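Local coordinates for enterotoxin-like toxin X (Staphylococcus aureus, PDB 5U75), which inhibits phagocytosis and killing by human neutrophils, binding their surface glycoproteins in a sialic acid-dependent manner through a site for sialyl Lewis X, at residues V90-L95 with K139-V144; D33-D38 with E94-I99; N122-G127 with N147-K152. All coordinates share one frame; numbering follows the deposited sequence. Where two conformers were deposited one is given.

Contact 1 (V90-L95 with K139-V144); sequences VTLKEL and KNRENV. With SIA (N-acetyl-alpha-neuraminic acid), chain B; NDG (2-acetamido-2-deoxy-alpha-D-glucopyranose), chain C; GAL (beta-D-galactopyranose), chain D.
Arg141 leaves the sialic acid-binding loop beside the first turn of helix 92-104. Its CB meets SIA O9 at 3.4 Å and lies near Leu92 CD2. CG and CD run on between that hydroxyl and NDG O6, with Arg141 CG 3.0 Å from NDG O6. The chain then bends (chi3 64°), which turns the guanidinium onto the glycerol tail of the sialic acid. Arg141 NE donates a nearly straight bond to SIA O9 (3.0 Å, 165°), in the guanidinium plane. Arg141 NH2 donates to SIA O8 (2.8 Å) and also to Thr130 O. NH1 is held by Gln138 OE1, and GAL C5 sits over one face. Asn140 ND2 donates to NDG O5 and OD1 accepts from NDG O6.

The helix start anchors this loop. Leu92 N donates to Val144 O (2.8 Å), nearly along the C=O axis, and Lys93 N reaches Glu142 O (3.2 Å) from above the carbonyl plane. Thr91 is the N-cap, its OG1 accepting from Glu94 N. Leu92 CD2 and Val144 CG2 both touch SIA O9. The V-shaped pocket thus reads sialic acid O8 and O9 with arginine N-H groups, and NDG O5 and O6 with an amide donor-acceptor pair, on a loop whose carbonyls accept from the first helix amides.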
loop_
_atom_site.group_PDB
_atom_site.type_symbol
_atom_site.label_atom_id
_atom_site.label_comp_id
_atom_site.label_asym_id
_atom_site.label_seq_id
_atom_site.Cartn_x
_atom_site.Cartn_y
_atom_site.Cartn_z
ATOM N N VAL A 90 0.570 -13.039 -8.513
ATOM C CA VAL A 90 0.426 -11.687 -9.036
ATOM C C VAL A 90 1.826 -11.076 -9.155
ATOM O O VAL A 90 2.817 -11.676 -8.719
ATOM C CB VAL A 90 -0.487 -10.790 -8.151
ATOM C CG1 VAL A 90 -1.871 -11.415 -7.977
ATOM C CG2 VAL A 90 0.131 -10.514 -6.776
ATOM N N THR A 91 1.904 -9.900 -9.768
ATOM C CA THR A 91 3.174 -9.183 -9.858
ATOM C C THR A 91 3.330 -8.243 -8.674
ATOM O O THR A 91 2.342 -7.801 -8.047
ATOM C CB THR A 91 3.326 -8.367 -11.156
ATOM O OG1 THR A 91 2.375 -7.313 -11.195
ATOM C CG2 THR A 91 3.180 -9.265 -12.402
ATOM N N LEU A 92 4.588 -7.926 -8.382
ATOM C CA LEU A 92 4.895 -6.886 -7.404
ATOM C C LEU A 92 4.330 -5.519 -7.825
ATOM O O LEU A 92 3.904 -4.739 -6.981
ATOM C CB LEU A 92 6.397 -6.830 -7.127
ATOM C CG LEU A 92 6.867 -5.815 -6.070
ATOM C CD1 LEU A 92 6.106 -5.986 -4.759
ATOM C CD2 LEU A 92 8.364 -6.011 -5.864
ATOM N N LYS A 93 4.253 -5.237 -9.131
ATOM C CA LYS A 93 3.634 -3.996 -9.567
ATOM C C LYS A 93 2.198 -3.940 -9.080
ATOM O O LYS A 93 1.737 -2.926 -8.567
ATOM C CB LYS A 93 3.695 -3.821 -11.083
ATOM C CG LYS A 93 3.142 -2.488 -11.552
ATOM C CD LYS A 93 3.233 -2.348 -13.070
ATOM C CE LYS A 93 2.875 -0.947 -13.512
ATOM N NZ LYS A 93 2.578 -0.930 -14.978
ATOM N N GLU A 94 1.497 -5.059 -9.242
ATOM C CA GLU A 94 0.110 -5.162 -8.826
ATOM C C GLU A 94 -0.065 -5.035 -7.309
ATOM O O GLU A 94 -0.904 -4.289 -6.829
ATOM C CB GLU A 94 -0.425 -6.502 -9.296
ATOM C CG GLU A 94 -1.914 -6.638 -9.201
ATOM C CD GLU A 94 -2.374 -7.888 -9.898
ATOM O OE1 GLU A 94 -2.291 -7.977 -11.142
ATOM O OE2 GLU A 94 -2.844 -8.780 -9.172
ATOM N N LEU A 95 0.740 -5.776 -6.562
ATOM C CA LEU A 95 0.628 -5.780 -5.089
ATOM C C LEU A 95 1.044 -4.436 -4.487
ATOM O O LEU A 95 0.347 -3.878 -3.627
ATOM C CB LEU A 95 1.476 -6.928 -4.534
ATOM C CG LEU A 95 1.209 -7.373 -3.111
ATOM C CD1 LEU A 95 -0.269 -7.734 -2.918
ATOM C CD2 LEU A 95 2.122 -8.553 -2.782
ATOM N N LYS A 139 11.146 0.415 -11.740
ATOM C CA LYS A 139 10.629 -0.316 -12.913
ATOM C C LYS A 139 11.162 -1.737 -13.008
ATOM O O LYS A 139 10.415 -2.639 -13.379
ATOM C CB LYS A 139 10.919 0.454 -14.219
ATOM N N ASN A 140 12.424 -1.966 -12.631
ATOM C CA ASN A 140 13.010 -3.314 -12.686
ATOM C C ASN A 140 12.401 -4.346 -11.699
ATOM O O ASN A 140 12.729 -5.538 -11.764
ATOM C CB ASN A 140 14.559 -3.279 -12.597
ATOM C CG ASN A 140 15.097 -2.944 -11.199
ATOM O OD1 ASN A 140 14.367 -2.938 -10.212
ATOM N ND2 ASN A 140 16.411 -2.692 -11.117
ATOM N N ARG A 141 11.537 -3.881 -10.796
ATOM C CA ARG A 141 10.851 -4.744 -9.820
ATOM C C ARG A 141 9.426 -5.113 -10.222
ATOM O O ARG A 141 8.805 -5.928 -9.552
ATOM C CB ARG A 141 10.784 -4.031 -8.459
ATOM C CG ARG A 141 12.147 -3.551 -7.976
ATOM C CD ARG A 141 12.045 -2.772 -6.677
ATOM N NE ARG A 141 11.556 -3.611 -5.577
ATOM C CZ ARG A 141 11.138 -3.136 -4.396
ATOM N NH1 ARG A 141 11.145 -1.831 -4.145
ATOM N NH2 ARG A 141 10.685 -3.984 -3.475
ATOM N N GLU A 142 8.911 -4.511 -11.294
ATOM C CA GLU A 142 7.497 -4.647 -11.642
ATOM C C GLU A 142 7.030 -6.063 -11.885
ATOM O O GLU A 142 5.886 -6.376 -11.579
ATOM C CB GLU A 142 7.164 -3.807 -12.857
ATOM C CG GLU A 142 7.178 -2.325 -12.544
ATOM C CD GLU A 142 6.920 -1.455 -13.755
ATOM O OE1 GLU A 142 6.669 -1.988 -14.855
ATOM O OE2 GLU A 142 6.960 -0.231 -13.590
ATOM N N ASN A 143 7.899 -6.911 -12.422
ATOM C CA ASN A 143 7.490 -8.261 -12.857
ATOM C C ASN A 143 7.793 -9.400 -11.885
ATOM O O ASN A 143 7.586 -10.574 -12.216
ATOM C CB ASN A 143 8.117 -8.544 -14.220
ATOM C CG ASN A 143 7.685 -7.521 -15.270
ATOM O OD1 ASN A 143 6.515 -7.164 -15.352
ATOM N ND2 ASN A 143 8.626 -7.046 -16.063
ATOM N N VAL A 144 8.264 -9.067 -10.682
ATOM C CA VAL A 144 8.570 -10.067 -9.662
ATOM C C VAL A 144 7.259 -10.751 -9.285
ATOM O O VAL A 144 6.259 -10.078 -9.068
ATOM C CB VAL A 144 9.225 -9.414 -8.419
ATOM C CG1 VAL A 144 9.336 -10.396 -7.244
ATOM C CG2 VAL A 144 10.604 -8.871 -8.785
HETATM C C1 SIA B . 13.662 -5.818 -0.306
HETATM C C2 SIA B . 14.890 -6.448 -0.974
HETATM C C3 SIA B . 15.574 -7.489 -0.079
HETATM C C4 SIA B . 14.712 -8.734 0.093
HETATM C C5 SIA B . 14.236 -9.315 -1.248
HETATM C C6 SIA B . 13.612 -8.204 -2.080
HETATM C C7 SIA B . 13.174 -8.537 -3.508
HETATM C C8 SIA B . 12.724 -7.287 -4.253
HETATM C C9 SIA B . 11.949 -7.643 -5.513
HETATM C C10 SIA B . 13.186 -11.438 -1.840
HETATM C C11 SIA B . 12.150 -12.451 -1.488
HETATM N N5 SIA B . 13.278 -10.383 -1.013
HETATM O O1A SIA B . 13.683 -5.624 0.926
HETATM O O1B SIA B . 12.679 -5.477 -1.029
HETATM O O4 SIA B . 15.391 -9.771 0.796
HETATM O O6 SIA B . 14.505 -7.099 -2.209
HETATM O O7 SIA B . 14.223 -9.229 -4.217
HETATM O O8 SIA B . 11.853 -6.489 -3.437
HETATM O O9 SIA B . 11.885 -6.494 -6.344
HETATM O O10 SIA B . 13.882 -11.570 -2.853
HETATM C C1 NDG C . 18.062 -0.843 -8.576
HETATM C C2 NDG C . 17.646 0.083 -7.443
HETATM C C3 NDG C . 17.873 -0.607 -6.098
HETATM C C4 NDG C . 17.016 -1.875 -6.088
HETATM C C5 NDG C . 17.377 -2.769 -7.288
HETATM C C6 NDG C . 16.447 -3.968 -7.399
HETATM C C7 NDG C . 17.703 2.541 -7.519
HETATM C C8 NDG C . 18.590 3.753 -7.608
HETATM O O5 NDG C . 17.261 -2.027 -8.509
HETATM O O3 NDG C . 17.515 0.277 -5.022
HETATM O O4 NDG C . 17.232 -2.619 -4.893
HETATM O O6 NDG C . 15.130 -3.448 -7.616
HETATM O O7 NDG C . 16.487 2.658 -7.432
HETATM N N2 NDG C . 18.336 1.365 -7.535
HETATM O O1 NDG C . 19.431 -1.220 -8.425
HETATM C C1 GAL D . 16.061 -2.950 -4.152
HETATM C C2 GAL D . 16.466 -4.056 -3.192
HETATM C C3 GAL D . 15.323 -4.382 -2.229
HETATM C C4 GAL D . 14.873 -3.090 -1.538
HETATM C C5 GAL D . 14.502 -2.016 -2.551
HETATM C C6 GAL D . 14.086 -0.737 -1.838
HETATM O O2 GAL D . 16.864 -5.223 -3.907
HETATM O O3 GAL D . 15.777 -5.372 -1.290
HETATM O O4 GAL D . 15.925 -2.659 -0.680
HETATM O O5 GAL D . 15.590 -1.781 -3.452
HETATM O O6 GAL D . 13.696 0.290 -2.751
#

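Contact 2 (D33-D38 with E94-I99)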
loop_
_atom_site.group_PDB
_atom_site.type_symbol
_atom_site.label_atom_id
_atom_site.label_comp_id
_atom_site.label_asym_id
_atom_site.label_seq_id
_atom_site.Cartn_x
_atom_site.Cartn_y
_atom_site.Cartn_z
ATOM N N ASP A 33 -1.390 10.408 -8.137
ATOM C CA ASP A 33 -2.088 10.131 -9.403
ATOM C C ASP A 33 -1.896 8.692 -9.854
ATOM O O ASP A 33 -2.824 8.096 -10.382
ATOM C CB ASP A 33 -1.641 11.086 -10.506
ATOM C CG ASP A 33 -2.181 12.489 -10.317
ATOM O OD1 ASP A 33 -3.209 12.686 -9.632
ATOM O OD2 ASP A 33 -1.565 13.400 -10.888
ATOM N N ARG A 34 -0.702 8.157 -9.648
ATOM C CA ARG A 34 -0.421 6.761 -9.954
ATOM C C ARG A 34 -1.206 5.823 -9.050
ATOM O O ARG A 34 -1.938 4.953 -9.518
ATOM C CB ARG A 34 1.068 6.468 -9.806
ATOM C CG ARG A 34 1.384 4.987 -9.945
ATOM C CD ARG A 34 2.843 4.692 -10.073
ATOM N NE ARG A 34 3.091 3.244 -10.036
ATOM C CZ ARG A 34 4.202 2.649 -10.440
ATOM N NH1 ARG A 34 4.309 1.326 -10.380
ATOM N NH2 ARG A 34 5.222 3.357 -10.929
ATOM N N TYR A 35 -1.052 6.002 -7.742
ATOM C CA TYR A 35 -1.518 4.995 -6.788
ATOM C C TYR A 35 -2.973 5.135 -6.329
ATOM O O TYR A 35 -3.492 4.233 -5.655
ATOM C CB TYR A 35 -0.551 4.970 -5.606
ATOM C CG TYR A 35 0.793 4.365 -5.932
ATOM C CD1 TYR A 35 0.913 3.004 -6.181
ATOM C CD2 TYR A 35 1.956 5.137 -5.982
ATOM C CE1 TYR A 35 2.135 2.425 -6.445
ATOM C CE2 TYR A 35 3.202 4.558 -6.254
ATOM C CZ TYR A 35 3.292 3.196 -6.484
ATOM O OH TYR A 35 4.509 2.591 -6.743
ATOM N N SER A 36 -3.643 6.247 -6.676
ATOM C CA SER A 36 -5.047 6.455 -6.325
ATOM C C SER A 36 -6.022 5.793 -7.297
ATOM O O SER A 36 -7.215 5.765 -7.026
ATOM C CB SER A 36 -5.393 7.955 -6.235
ATOM O OG SER A 36 -5.164 8.605 -7.468
ATOM N N LYS A 37 -5.516 5.267 -8.406
ATOM C CA LYS A 37 -6.372 4.617 -9.401
ATOM C C LYS A 37 -6.892 3.314 -8.834
ATOM O O LYS A 37 -6.127 2.541 -8.258
ATOM C CB LYS A 37 -5.601 4.365 -10.689
ATOM C CG LYS A 37 -5.172 5.661 -11.352
ATOM C CD LYS A 37 -4.747 5.437 -12.781
ATOM C CE LYS A 37 -4.509 6.764 -13.479
ATOM N NZ LYS A 37 -3.956 6.508 -14.835
ATOM N N ASP A 38 -8.191 3.076 -9.005
ATOM C CA ASP A 38 -8.839 1.924 -8.415
ATOM C C ASP A 38 -8.863 0.689 -9.337
ATOM O O ASP A 38 -9.597 -0.256 -9.092
ATOM C CB ASP A 38 -10.221 2.295 -7.900
ATOM C CG ASP A 38 -11.223 2.501 -8.996
ATOM O OD1 ASP A 38 -10.832 2.654 -10.175
ATOM O OD2 ASP A 38 -12.410 2.486 -8.658
ATOM N N GLU A 94 1.497 -5.059 -9.242
ATOM C CA GLU A 94 0.110 -5.162 -8.826
ATOM C C GLU A 94 -0.065 -5.035 -7.309
ATOM O O GLU A 94 -0.904 -4.289 -6.829
ATOM C CB GLU A 94 -0.425 -6.502 -9.296
ATOM C CG GLU A 94 -1.914 -6.638 -9.201
ATOM C CD GLU A 94 -2.374 -7.888 -9.898
ATOM O OE1 GLU A 94 -2.291 -7.977 -11.142
ATOM O OE2 GLU A 94 -2.844 -8.780 -9.172
ATOM N N LEU A 95 0.740 -5.776 -6.562
ATOM C CA LEU A 95 0.628 -5.780 -5.089
ATOM C C LEU A 95 1.044 -4.436 -4.487
ATOM O O LEU A 95 0.347 -3.878 -3.627
ATOM C CB LEU A 95 1.476 -6.928 -4.534
ATOM C CG LEU A 95 1.209 -7.373 -3.111
ATOM C CD1 LEU A 95 -0.269 -7.734 -2.918
ATOM C CD2 LEU A 95 2.122 -8.553 -2.782
ATOM N N ASP A 96 2.175 -3.914 -4.952
ATOM C CA ASP A 96 2.587 -2.521 -4.637
ATOM C C ASP A 96 1.454 -1.519 -4.881
ATOM O O ASP A 96 1.133 -0.687 -4.032
ATOM C CB ASP A 96 3.855 -2.167 -5.431
ATOM C CG ASP A 96 4.251 -0.714 -5.296
ATOM O OD1 ASP A 96 4.700 -0.283 -4.199
ATOM O OD2 ASP A 96 4.095 -0.001 -6.304
ATOM N N HIS A 97 0.797 -1.630 -6.029
ATOM C CA HIS A 97 -0.296 -0.741 -6.354
ATOM C C HIS A 97 -1.431 -0.806 -5.358
ATOM O O HIS A 97 -1.855 0.213 -4.817
ATOM C CB HIS A 97 -0.877 -0.995 -7.755
ATOM C CG HIS A 97 -1.950 -0.027 -8.096
ATOM N ND1 HIS A 97 -1.674 1.222 -8.602
ATOM C CD2 HIS A 97 -3.284 -0.060 -7.868
ATOM C CE1 HIS A 97 -2.800 1.899 -8.727
ATOM N NE2 HIS A 97 -3.791 1.146 -8.277
ATOM N N ILE A 98 -1.925 -2.019 -5.138
ATOM C CA ILE A 98 -3.091 -2.218 -4.276
ATOM C C ILE A 98 -2.781 -1.809 -2.834
ATOM O O ILE A 98 -3.599 -1.165 -2.175
ATOM C CB ILE A 98 -3.588 -3.683 -4.350
ATOM C CG1 ILE A 98 -4.068 -3.988 -5.782
ATOM C CG2 ILE A 98 -4.688 -3.938 -3.324
ATOM C CD1 ILE A 98 -4.322 -5.454 -6.058
ATOM N N ILE A 99 -1.585 -2.157 -2.362
ATOM C CA ILE A 99 -1.167 -1.757 -1.030
ATOM C C ILE A 99 -1.139 -0.241 -0.889
ATOM O O ILE A 99 -1.695 0.288 0.073
ATOM C CB ILE A 99 0.186 -2.371 -0.640
ATOM C CG1 ILE A 99 -0.002 -3.868 -0.401
ATOM C CG2 ILE A 99 0.759 -1.702 0.613
ATOM C CD1 ILE A 99 1.296 -4.646 -0.366
HETATM O O HOH W 1 2.721 -0.441 -8.660
HETATM O O HOH W 2 0.984 1.410 -9.624
#
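Asp96 and His97 both carry CG anti to the backbone N (chi1 173° and -177°), which swings carboxylate and imidazole toward the end of helix 23-35. Tyr35 has CG anti to its carbonyl carbon, and its ring comes to lie alongside helix 92-104. The Tyr35 OH donates to Asp96 OD2 at 2.7 Å, on the syn lone pair. The carboxylate stands almost perpendicular to the ring, and Asp96 OD2 also lies 3.1 Å from Tyr35 CE1, at the ring edge. The same hydroxyl is hydrogen-bonded to Leu137 N, so it joins three parts of the chain. Asp96 OD1 forms a salt bridge with Arg100.

His97 spends NE2 on the backbone. His97 NE2 donates to Lys37 O at 2.7 Å, in the ring plane and in the carbonyl plane. His97 CE1 comes edge-on to Arg34 O at 3.3 Å. The Tyr35 and His97 rings slide past each other with little overlap.

Arg34 lays CG over the centre of the Tyr35 ring, and its guanidinium lies over the hydroxyl. It reaches the helix through two waters. Water 1 accepts from Arg34 NH1 and donates to Asp96 OD2; water 2 accepts from Arg34 NE and is bonded to His97 ND1. The strongest polar partner of Arg34 is Glu136, in a salt bridge at NH2. The salt bridge to Arg100, with Arg34 nearby, is consistent with an ionised Asp96.

Leu95, Ile98 and Ile99 pack helix 92-104 on the sheet, as in the beta-grasp fold, and here the N-terminal helix is joined to its outer side.

Contact 3 (N122-G127 with N147-K152)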
loop_
_atom_site.group_PDB
_atom_site.type_symbol
_atom_site.label_atom_id
_atom_site.label_comp_id
_atom_site.label_asym_id
_atom_site.label_seq_id
_atom_site.Cartn_x
_atom_site.Cartn_y
_atom_site.Cartn_z
ATOM N N ASN A 122 5.562 -8.695 4.308
ATOM C CA ASN A 122 6.196 -9.797 5.013
ATOM C C ASN A 122 5.602 -11.105 4.563
ATOM O O ASN A 122 4.371 -11.233 4.500
ATOM C CB ASN A 122 5.976 -9.641 6.519
ATOM C CG ASN A 122 6.575 -8.351 7.034
ATOM O OD1 ASN A 122 7.785 -8.154 6.936
ATOM N ND2 ASN A 122 5.737 -7.442 7.492
ATOM N N THR A 123 6.456 -12.083 4.279
ATOM C CA THR A 123 5.992 -13.395 3.822
ATOM C C THR A 123 5.975 -14.390 4.970
ATOM O O THR A 123 6.597 -14.172 6.027
ATOM C CB THR A 123 6.794 -13.970 2.633
ATOM O OG1 THR A 123 8.029 -14.553 3.067
ATOM C CG2 THR A 123 7.062 -12.912 1.576
ATOM N N LYS A 124 5.266 -15.487 4.761
ATOM C CA LYS A 124 5.026 -16.432 5.858
ATOM C C LYS A 124 6.299 -17.083 6.407
ATOM O O LYS A 124 6.356 -17.394 7.588
ATOM C CB LYS A 124 4.025 -17.500 5.417
ATOM C CG LYS A 124 2.624 -16.896 5.293
ATOM C CD LYS A 124 1.630 -17.871 4.725
ATOM C CE LYS A 124 0.238 -17.286 4.795
ATOM N NZ LYS A 124 -0.745 -18.243 4.242
ATOM N N ASN A 125 7.301 -17.289 5.561
ATOM C CA ASN A 125 8.593 -17.869 6.017
ATOM C C ASN A 125 9.678 -16.847 6.315
ATOM O O ASN A 125 10.849 -17.222 6.471
ATOM C CB ASN A 125 9.117 -18.869 4.986
ATOM C CG ASN A 125 8.197 -20.048 4.790
ATOM O OD1 ASN A 125 7.628 -20.571 5.743
ATOM N ND2 ASN A 125 8.063 -20.491 3.550
ATOM N N GLY A 126 9.313 -15.560 6.392
ATOM C CA GLY A 126 10.232 -14.518 6.829
ATOM C C GLY A 126 10.867 -13.694 5.727
ATOM O O GLY A 126 11.798 -12.926 5.986
ATOM N N GLY A 127 10.369 -13.835 4.498
ATOM C CA GLY A 127 10.785 -12.985 3.399
ATOM C C GLY A 127 10.205 -11.586 3.498
ATOM O O GLY A 127 9.226 -11.337 4.224
ATOM N N ASN A 147 3.000 -15.094 -4.883
ATOM C CA ASN A 147 1.755 -15.785 -4.592
ATOM C C ASN A 147 1.127 -15.065 -3.415
ATOM O O ASN A 147 1.741 -14.950 -2.341
ATOM C CB ASN A 147 2.019 -17.256 -4.281
ATOM C CG ASN A 147 0.743 -18.079 -4.193
ATOM O OD1 ASN A 147 -0.278 -17.620 -3.679
ATOM N ND2 ASN A 147 0.810 -19.314 -4.668
ATOM N N THR A 148 -0.089 -14.556 -3.596
ATOM C CA THR A 148 -0.758 -13.798 -2.517
ATOM C C THR A 148 -0.968 -14.644 -1.252
ATOM O O THR A 148 -1.084 -14.109 -0.172
ATOM C CB THR A 148 -2.132 -13.237 -2.967
ATOM O OG1 THR A 148 -2.960 -14.318 -3.384
ATOM C CG2 THR A 148 -1.979 -12.271 -4.106
ATOM N N ASP A 149 -1.027 -15.970 -1.400
ATOM C CA ASP A 149 -1.132 -16.871 -0.266
ATOM C C ASP A 149 0.193 -17.017 0.530
ATOM O O ASP A 149 0.221 -17.664 1.586
ATOM C CB ASP A 149 -1.628 -18.233 -0.747
ATOM C CG ASP A 149 -1.985 -19.166 0.393
ATOM O OD1 ASP A 149 -2.761 -18.756 1.268
ATOM O OD2 ASP A 149 -1.457 -20.294 0.427
ATOM N N ASP A 150 1.272 -16.405 0.031
ATOM C CA ASP A 150 2.550 -16.362 0.722
ATOM C C ASP A 150 2.671 -15.174 1.666
ATOM O O ASP A 150 3.625 -15.112 2.445
ATOM C CB ASP A 150 3.712 -16.300 -0.292
ATOM C CG ASP A 150 5.083 -16.557 0.344
ATOM O OD1 ASP A 150 5.169 -17.446 1.220
ATOM O OD2 ASP A 150 6.059 -15.843 -0.026
ATOM N N ILE A 151 1.724 -14.237 1.607
ATOM C CA ILE A 151 1.849 -12.985 2.347
ATOM C C ILE A 151 1.311 -13.148 3.758
ATOM O O ILE A 151 0.182 -13.603 3.948
ATOM C CB ILE A 151 1.121 -11.843 1.648
ATOM C CG1 ILE A 151 1.683 -11.681 0.241
ATOM C CG2 ILE A 151 1.254 -10.558 2.456
ATOM C CD1 ILE A 151 0.831 -10.823 -0.651
ATOM N N LYS A 152 2.136 -12.798 4.738
ATOM C CA LYS A 152 1.730 -12.815 6.144
ATOM C C LYS A 152 0.938 -11.569 6.505
ATOM O O LYS A 152 -0.201 -11.662 6.952
ATOM C CB LYS A 152 2.950 -12.936 7.044
ATOM C CG LYS A 152 2.622 -12.966 8.527
ATOM C CD LYS A 152 3.905 -13.108 9.328
ATOM C CE LYS A 152 3.642 -13.182 10.831
ATOM N NZ LYS A 152 3.897 -11.855 11.450
HETATM O O HOH W 3 7.354 -17.133 2.608
HETATM O O HOH W 4 -2.788 -17.046 3.240
#
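Lys124 buries more surface here than any other residue. Its backbone N donates to Asp150 O at 2.9 Å, nearly along the C=O axis. Its side chain starts with CG anti to the carbonyl carbon and then runs extended across the 3-10 turn of 148-150. CG passes over Asp150 O, while CD and CE pass Asp149 O. The tip, Lys124 NZ, donates to Asp149 O at 2.9 Å, in the carbonyl plane. A long salt bridge of 3.6 Å links Lys124 NZ to Asp149 OD1. Water 4 bridges the same pair, accepting from NZ and donating to OD1. Next to this, Lys152 N donates to Asn122 O (2.7 Å), again in the carbonyl plane.

Between the bonds Lys124 N to Asp150 O and Lys152 N to Asn122 O, Thr123 faces Ile151 as an antiparallel non-hydrogen-bonded pair, with CA atoms 4.4 Å apart. Here strand 118-123 meets the start of strand 151-160, in the mixed sheet of the beta-grasp domain. The side chains of the pair diverge. Ile151 is buried and packs on Ile64 of strand 61-72. Thr123 lies against Asp150, with Thr123 CB 3.3 Å from Asp150 OD2.

Thr123 OG1 sits in the crowded position between N and carbonyl carbon (chi1 80°). It bonds water 3, which accepts from Asn125 N and donates to Asp150 OD1 at 2.6 Å. Thr123 OG1 also accepts a weak bond from Gly127 N.

Further out, each segment holds its own shape. Residues 123-126 form a type I beta turn, closed by Gly126 N to Thr123 O, and Thr123 N bonds Gly127 O. At the backbone angles of Gly126 (phi 100°) a side chain would jam against the carbonyl oxygen of Asn125. On the other side Asn147 makes an Asx turn, its OD1 accepting from Asp149 N on a lone pair. Thr148 OG1 is tied to Asn86 O and Glu88 N.

In the fold
Contact 2 is the buried one, its centre about 7 Å from the centre of the chain. The centres of contacts 1 and 3 lie about 13 and 15 Å from it, and both are only partly buried. Contacts 1 and 2 share helix 92-104: its first turn holds the glycan-binding loop, and the next turns hold the end of the N-terminal helix and the loop after it. They touch where Lys93 CE packs on Arg34 NH1. Contact 3 joins two sheet strands and meets the same helix through Leu95 and Ile151. Contact 1 uses backbone amides and ligand-directed side chains, contact 2 buried Tyr35, Asp96 and His97 with a partly exposed arginine linked through water, and contact 3 strand pairing with a surface lysine.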